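Side-chain contacts in sulfur oxidation protein SOXB (Thermus thermophilus, PDB 2WDD), which hydrolyses the sulfur-sulfur bond of a cysteine S-thiosulfonate carried on its partner protein in the Sox sulfur oxidation pathway, probably at its two-manganese centre: residues M59-P62 against G63-T66; K341-D344 against V345-F348; V529-E532 against Y533-V537. All blocks are in the same frame, centred on the assembly; numbering follows the deposited sequence.

Contact 1 (M59-P62 against G63-T66); sequences MGRP and GYLT
Arg61 and Tyr64 meet round a tight turn in the loop between strand 29-34 and helix 67-74, a local contact at the surface, against helix 266-273. The amide N of Tyr64 bonds to Arg61 O at 2.9 Å, lying in the carbonyl plane. Alongside this bond the two side chains run the same way in the conformer modelled for Arg61, with Arg61 CG set at the edge of the tyrosine ring, 3.8 Å from Tyr64 CD2. In that conformer Arg61 NE is held by Gln267, whose side-chain amide also bonds to Pro62 O. Arg61 to Tyr64 form a type II beta turn, and Gly63 sits where a CB would run into Pro62 O. With CG anti to the carbonyl carbon (chi1 -57°), Leu65 lays its two methyls along the 60-62 backbone: CD2 reaches Gly60 C at 3.7 Å and CD1 lies 4.0 Å from Pro62 CA, while its CG is 3.5 Å from Arg61 O. Cutting Leu65 back to an alanine is likely to leave Gly60 and Pro62 without this apolar cover and weaken the packing on Ile70 and Tyr73 of helix 67-74. A water links Gly60 N to Tyr64 O, accepting from the first and donating to the second.

Contact 2 (K341-D344 against V345-F348); sequences KAED and VEAF
Lys341 and Glu346 cross at about a right angle at the start of helix 343-353. The lysine chain bends at chi2 and chi3, so that its CD comes within 4.0 Å of Glu346 OE2 and Lys341 NZ stays 4.1 Å from that same oxygen, beyond salt-bridge range; the attraction between the two charges is probably modest. Glu346 folds back over the first turn: with CG anti to its carbonyl carbon (chi1 -64°) and a second bend at chi2, its CG rests 3.3 Å from Ala342 O. Glu346 OE2 then accepts from a water that in turn accepts from Ala342 N, tying the residue at the N-cap position to the first turn through solvent. Ala342 O itself receives Glu346 N at 3.0 Å, almost straight at the hydrogen (164°), and a weaker bond from Val345 N.

This is the N-terminal turn of an alpha helix, where bonds of the i to i+4 kind begin; Phe348 N to Asp344 O continues the series. Asp344 turns its carboxylate back against the chain, CG lodged between backbone N and carbonyl carbon (chi1 55°), which brings OD1 2.9 Å from Val345 N in a weak, bent bond. The other oxygen, OD2, makes a salt bridge with Arg112 of helix 104-120. On the buried side Val345 CG2 lies 4.0 Å from Ala342 CB, and both side chains pack on Thr108 of that helix. Farther along, Phe348 swings away from the first turn to rest on Arg150 and Leu154 of helix 146-155.

Contact 3 (V529-E532 against Y533-V537); sequences VLAE and YLRSV
Arg535 lies back along its own helix over Ala531, one turn earlier, and can be followed outward atom by atom. Its CB is 3.4 Å from Ala531 O, the oxygen that also receives Arg535 N in a backbone bond. CG sits only 2.9 Å from Ala531 O, closer than a comfortable van der Waals contact and so doubtful in detail. With CG anti to the carbonyl carbon (chi1 -63°) and the chain extended from there to NE, CD passes the same oxygen at 3.4 Å and the chain heads back toward the preceding turn. NE, where the flat group begins, is still 4.0 Å from Ala531 O, and beyond it CZ comes to 3.7 Å from Ala531 CB. The methyl stands over the centre of one guanidinium face, 3.6 Å above the plane, so the contact at this end is van der Waals packing on a flat cation. NH1 and NH2 flank CZ at nearly equal distance from that methyl.

All of this is i to i+4 packing on an alpha helix, 526-537, which lies against helices 380-392 and 418-425. Leu534 follows the same pattern one residue earlier, its CG 3.2 Å from Leu530 O, while Leu534 N makes a nearly straight bond to that oxygen (174°). Tyr533, with CG anti to the backbone N, sends its ring away from the preceding turn. Ala531 and Arg535 both touch Trp418 of helix 418-425, whereas Tyr533 packs on Ala388 and Ala391 of helix 380-392. Glu532 OE2, in the conformer modelled, pairs in a salt bridge with Arg524; Arg535 is not its mate.

The contacts follow one another along the chain and do not touch. The centre of contact 1 lies about 37 Å from the centre of each of the others, and the centres of contact 2 and contact 3 are about 33 Å apart. Contact 1 is in the loop leading into helix 67-74. Contact 2 opens helix 343-353, across the chain's centre from contact 1, where that helix packs on helices 104-120 and 146-155. Contact 3 ends helix 526-537, against helices 380-392 and 418-425. They share no helix or strand: contact 1 is the nearest of the three to the manganese ions, but does not touch them, whereas the other two join peripheral helices to their neighbours, away from the annotated sites.

Contact 1 (M59-P62 against G63-T66)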
loop_
_atom_site.group_PDB
_atom_site.type_symbol
_atom_site.label_atom_id
_atom_site.label_comp_id
_atom_site.label_asym_id
_atom_site.label_seq_id
_atom_site.Cartn_x
_atom_site.Cartn_y
_atom_site.Cartn_z
ATOM N N MET A 59 3.783 18.781 -7.853
ATOM C CA MET A 59 4.724 18.821 -6.745
ATOM C C MET A 59 4.235 19.618 -5.550
ATOM O O MET A 59 3.500 20.596 -5.694
ATOM C CB MET A 59 6.077 19.361 -7.198
ATOM C CG MET A 59 6.772 18.467 -8.204
ATOM S SD MET A 59 8.268 19.233 -8.821
ATOM C CE MET A 59 9.325 19.099 -7.364
ATOM N N GLY A 60 4.652 19.188 -4.363
ATOM C CA GLY A 60 4.342 19.901 -3.138
ATOM C C GLY A 60 3.001 19.615 -2.510
ATOM O O GLY A 60 2.619 20.272 -1.540
ATOM N N ARG A 61 2.262 18.656 -3.044
ATOM C CA ARG A 61 0.963 18.331 -2.476
ATOM C C ARG A 61 0.976 16.960 -1.808
ATOM O O ARG A 61 1.831 16.119 -2.110
ATOM C CB ARG A 61 -0.161 18.452 -3.513
ATOM C CG ARG A 61 -0.266 17.302 -4.500
ATOM C CD ARG A 61 -1.107 17.687 -5.738
ATOM N NE ARG A 61 -2.255 16.799 -5.930
ATOM C CZ ARG A 61 -3.412 17.169 -6.478
ATOM N NH1 ARG A 61 -4.398 16.289 -6.621
ATOM N NH2 ARG A 61 -3.581 18.417 -6.895
ATOM N N PRO A 62 0.044 16.732 -0.870
ATOM C CA PRO A 62 -0.044 15.446 -0.180
ATOM C C PRO A 62 -0.089 14.343 -1.223
ATOM O O PRO A 62 -0.789 14.452 -2.241
ATOM C CB PRO A 62 -1.378 15.553 0.563
ATOM C CG PRO A 62 -1.436 17.022 0.927
ATOM C CD PRO A 62 -0.891 17.725 -0.294
ATOM N N GLY A 63 0.709 13.309 -0.988
ATOM C CA GLY A 63 0.840 12.202 -1.922
ATOM C C GLY A 63 2.173 12.293 -2.656
ATOM O O GLY A 63 2.612 11.332 -3.288
ATOM N N TYR A 64 2.802 13.471 -2.600
ATOM C CA TYR A 64 4.082 13.700 -3.263
ATOM C C TYR A 64 5.119 14.339 -2.335
ATOM O O TYR A 64 6.125 14.878 -2.805
ATOM C CB TYR A 64 3.888 14.577 -4.502
ATOM C CG TYR A 64 3.035 13.916 -5.573
ATOM C CD1 TYR A 64 3.564 12.929 -6.394
ATOM C CD2 TYR A 64 1.688 14.229 -5.709
ATOM C CE1 TYR A 64 2.788 12.313 -7.364
ATOM C CE2 TYR A 64 0.910 13.632 -6.687
ATOM C CZ TYR A 64 1.466 12.668 -7.498
ATOM O OH TYR A 64 0.685 12.064 -8.459
ATOM N N LEU A 65 4.885 14.243 -1.028
ATOM C CA LEU A 65 5.797 14.810 -0.041
ATOM C C LEU A 65 6.635 13.703 0.588
ATOM O O LEU A 65 6.106 12.661 0.979
ATOM C CB LEU A 65 5.014 15.550 1.054
ATOM C CG LEU A 65 4.089 16.657 0.559
ATOM C CD1 LEU A 65 3.131 17.048 1.678
ATOM C CD2 LEU A 65 4.903 17.858 0.108
ATOM N N THR A 66 7.929 13.964 0.729
ATOM C CA THR A 66 8.850 13.017 1.340
ATOM C C THR A 66 9.918 13.782 2.125
ATOM O O THR A 66 9.982 15.020 2.088
ATOM C CB THR A 66 9.578 12.185 0.261
ATOM O OG1 THR A 66 10.301 13.082 -0.602
ATOM C CG2 THR A 66 8.593 11.322 -0.547
HETATM O O HOH W 1 6.610 17.118 -4.175
#

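Contact 2 (K341-D344 against V345-F348)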
loop_
_atom_site.group_PDB
_atom_site.type_symbol
_atom_site.label_atom_id
_atom_site.label_comp_id
_atom_site.label_asym_id
_atom_site.label_seq_id
_atom_site.Cartn_x
_atom_site.Cartn_y
_atom_site.Cartn_z
ATOM N N LYS A 341 -0.244 -5.322 25.577
ATOM C CA LYS A 341 -0.523 -6.456 24.713
ATOM C C LYS A 341 -2.015 -6.698 24.566
ATOM O O LYS A 341 -2.789 -6.442 25.487
ATOM C CB LYS A 341 0.120 -7.725 25.284
ATOM C CG LYS A 341 1.612 -7.621 25.525
ATOM C CD LYS A 341 2.390 -8.076 24.307
ATOM C CE LYS A 341 3.542 -8.985 24.696
ATOM N NZ LYS A 341 4.209 -9.565 23.500
ATOM N N ALA A 342 -2.408 -7.200 23.400
ATOM C CA ALA A 342 -3.774 -7.651 23.168
ATOM C C ALA A 342 -3.600 -9.167 23.289
ATOM O O ALA A 342 -3.175 -9.831 22.348
ATOM C CB ALA A 342 -4.249 -7.270 21.759
ATOM N N GLU A 343 -3.804 -9.684 24.499
ATOM C CA GLU A 343 -3.552 -11.089 24.787
ATOM C C GLU A 343 -4.245 -12.106 23.896
ATOM O O GLU A 343 -3.635 -13.103 23.516
ATOM C CB GLU A 343 -3.771 -11.403 26.269
ATOM C CG GLU A 343 -2.889 -10.578 27.202
ATOM C CD GLU A 343 -1.408 -10.893 27.053
ATOM O OE1 GLU A 343 -1.044 -11.693 26.163
ATOM O OE2 GLU A 343 -0.604 -10.332 27.827
ATOM N N ASP A 344 -5.512 -11.864 23.567
ATOM C CA ASP A 344 -6.249 -12.782 22.707
ATOM C C ASP A 344 -5.631 -12.872 21.316
ATOM O O ASP A 344 -5.571 -13.951 20.716
ATOM C CB ASP A 344 -7.747 -12.446 22.639
ATOM C CG ASP A 344 -8.025 -11.008 22.203
ATOM O OD1 ASP A 344 -7.118 -10.153 22.287
ATOM O OD2 ASP A 344 -9.181 -10.740 21.807
ATOM N N VAL A 345 -5.147 -11.735 20.816
ATOM C CA VAL A 345 -4.515 -11.695 19.509
ATOM C C VAL A 345 -3.170 -12.409 19.529
ATOM O O VAL A 345 -2.841 -13.151 18.605
ATOM C CB VAL A 345 -4.369 -10.247 18.996
ATOM C CG1 VAL A 345 -3.582 -10.226 17.684
ATOM C CG2 VAL A 345 -5.745 -9.612 18.821
ATOM N N GLU A 346 -2.386 -12.169 20.577
ATOM C CA GLU A 346 -1.085 -12.809 20.716
ATOM C C GLU A 346 -1.262 -14.324 20.727
ATOM O O GLU A 346 -0.546 -15.055 20.039
ATOM C CB GLU A 346 -0.403 -12.364 22.015
ATOM C CG GLU A 346 -0.061 -10.881 22.064
ATOM C CD GLU A 346 1.009 -10.495 21.060
ATOM O OE1 GLU A 346 1.734 -11.394 20.590
ATOM O OE2 GLU A 346 1.123 -9.293 20.741
ATOM N N ALA A 347 -2.241 -14.786 21.498
ATOM C CA ALA A 347 -2.524 -16.214 21.606
ATOM C C ALA A 347 -3.005 -16.782 20.276
ATOM O O ALA A 347 -2.597 -17.873 19.871
ATOM C CB ALA A 347 -3.564 -16.469 22.704
ATOM N N PHE A 348 -3.866 -16.031 19.595
ATOM C CA PHE A 348 -4.399 -16.453 18.310
ATOM C C PHE A 348 -3.279 -16.631 17.289
ATOM O O PHE A 348 -3.239 -17.621 16.569
ATOM C CB PHE A 348 -5.426 -15.441 17.801
ATOM C CG PHE A 348 -5.859 -15.673 16.380
ATOM C CD1 PHE A 348 -6.709 -16.721 16.062
ATOM C CD2 PHE A 348 -5.434 -14.830 15.363
ATOM C CE1 PHE A 348 -7.117 -16.933 14.744
ATOM C CE2 PHE A 348 -5.845 -15.033 14.049
ATOM C CZ PHE A 348 -6.686 -16.080 13.743
HETATM O O HOH W 2 -0.294 -7.440 21.491
#

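Contact 3 (V529-E532 against Y533-V537)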
loop_
_atom_site.group_PDB
_atom_site.type_symbol
_atom_site.label_atom_id
_atom_site.label_comp_id
_atom_site.label_asym_id
_atom_site.label_seq_id
_atom_site.Cartn_x
_atom_site.Cartn_y
_atom_site.Cartn_z
ATOM N N VAL A 529 13.247 -18.626 -5.374
ATOM C CA VAL A 529 14.523 -18.212 -5.933
ATOM C C VAL A 529 15.281 -17.407 -4.882
ATOM O O VAL A 529 16.475 -17.608 -4.658
ATOM C CB VAL A 529 14.303 -17.391 -7.233
ATOM C CG1 VAL A 529 15.616 -16.862 -7.782
ATOM C CG2 VAL A 529 13.571 -18.227 -8.285
ATOM N N LEU A 530 14.570 -16.496 -4.220
ATOM C CA LEU A 530 15.198 -15.678 -3.198
ATOM C C LEU A 530 15.747 -16.495 -2.046
ATOM O O LEU A 530 16.866 -16.254 -1.595
ATOM C CB LEU A 530 14.214 -14.645 -2.663
ATOM C CG LEU A 530 13.832 -13.604 -3.712
ATOM C CD1 LEU A 530 12.742 -12.717 -3.166
ATOM C CD2 LEU A 530 15.058 -12.776 -4.119
ATOM N N ALA A 531 14.963 -17.455 -1.566
ATOM C CA ALA A 531 15.402 -18.288 -0.455
ATOM C C ALA A 531 16.638 -19.097 -0.862
ATOM O O ALA A 531 17.574 -19.208 -0.087
ATOM C CB ALA A 531 14.283 -19.193 0.044
ATOM N N GLU A 532 16.651 -19.614 -2.089
ATOM C CA GLU A 532 17.797 -20.374 -2.584
ATOM C C GLU A 532 19.065 -19.524 -2.557
ATOM O O GLU A 532 20.129 -19.970 -2.116
ATOM C CB GLU A 532 17.533 -20.847 -4.015
ATOM C CG GLU A 532 16.909 -22.220 -4.101
ATOM C CD GLU A 532 16.649 -22.654 -5.529
ATOM O OE1 GLU A 532 17.266 -22.090 -6.454
ATOM O OE2 GLU A 532 15.815 -23.554 -5.724
ATOM N N TYR A 533 18.954 -18.292 -3.042
ATOM C CA TYR A 533 20.083 -17.381 -3.082
ATOM C C TYR A 533 20.544 -17.018 -1.671
ATOM O O TYR A 533 21.723 -17.129 -1.344
ATOM C CB TYR A 533 19.686 -16.106 -3.822
ATOM C CG TYR A 533 20.733 -15.016 -3.784
ATOM C CD1 TYR A 533 21.934 -15.156 -4.462
ATOM C CD2 TYR A 533 20.522 -13.853 -3.053
ATOM C CE1 TYR A 533 22.887 -14.135 -4.455
ATOM C CE2 TYR A 533 21.465 -12.838 -3.036
ATOM C CZ TYR A 533 22.647 -12.988 -3.723
ATOM O OH TYR A 533 23.579 -11.969 -3.700
ATOM N N LEU A 534 19.609 -16.557 -0.845
ATOM C CA LEU A 534 19.939 -16.132 0.511
ATOM C C LEU A 534 20.572 -17.225 1.371
ATOM O O LEU A 534 21.555 -16.966 2.072
ATOM C CB LEU A 534 18.706 -15.551 1.213
ATOM C CG LEU A 534 18.142 -14.273 0.580
ATOM C CD1 LEU A 534 16.835 -13.882 1.277
ATOM C CD2 LEU A 534 19.149 -13.131 0.670
ATOM N N ARG A 535 20.001 -18.431 1.338
ATOM C CA ARG A 535 20.549 -19.547 2.123
ATOM C C ARG A 535 22.005 -19.753 1.732
ATOM O O ARG A 535 22.861 -19.947 2.585
ATOM C CB ARG A 535 19.802 -20.854 1.827
ATOM C CG ARG A 535 18.336 -20.885 2.197
ATOM C CD ARG A 535 17.690 -22.163 1.646
ATOM N NE ARG A 535 16.291 -22.290 2.044
ATOM C CZ ARG A 535 15.296 -22.565 1.211
ATOM N NH1 ARG A 535 15.543 -22.757 -0.077
ATOM N NH2 ARG A 535 14.053 -22.655 1.664
ATOM N N SER A 536 22.270 -19.714 0.434
ATOM C CA SER A 536 23.611 -19.918 -0.072
ATOM C C SER A 536 24.607 -18.830 0.340
ATOM O O SER A 536 25.683 -19.124 0.881
ATOM C CB SER A 536 23.591 -20.037 -1.596
ATOM O OG SER A 536 24.914 -20.172 -2.109
ATOM N N VAL A 537 24.267 -17.572 0.071
ATOM C CA VAL A 537 25.183 -16.470 0.359
ATOM C C VAL A 537 25.392 -16.121 1.832
ATOM O O VAL A 537 26.446 -15.607 2.201
ATOM C CB VAL A 537 24.898 -15.235 -0.501
ATOM C CG1 VAL A 537 24.933 -15.602 -1.970
ATOM C CG2 VAL A 537 23.557 -14.628 -0.127
#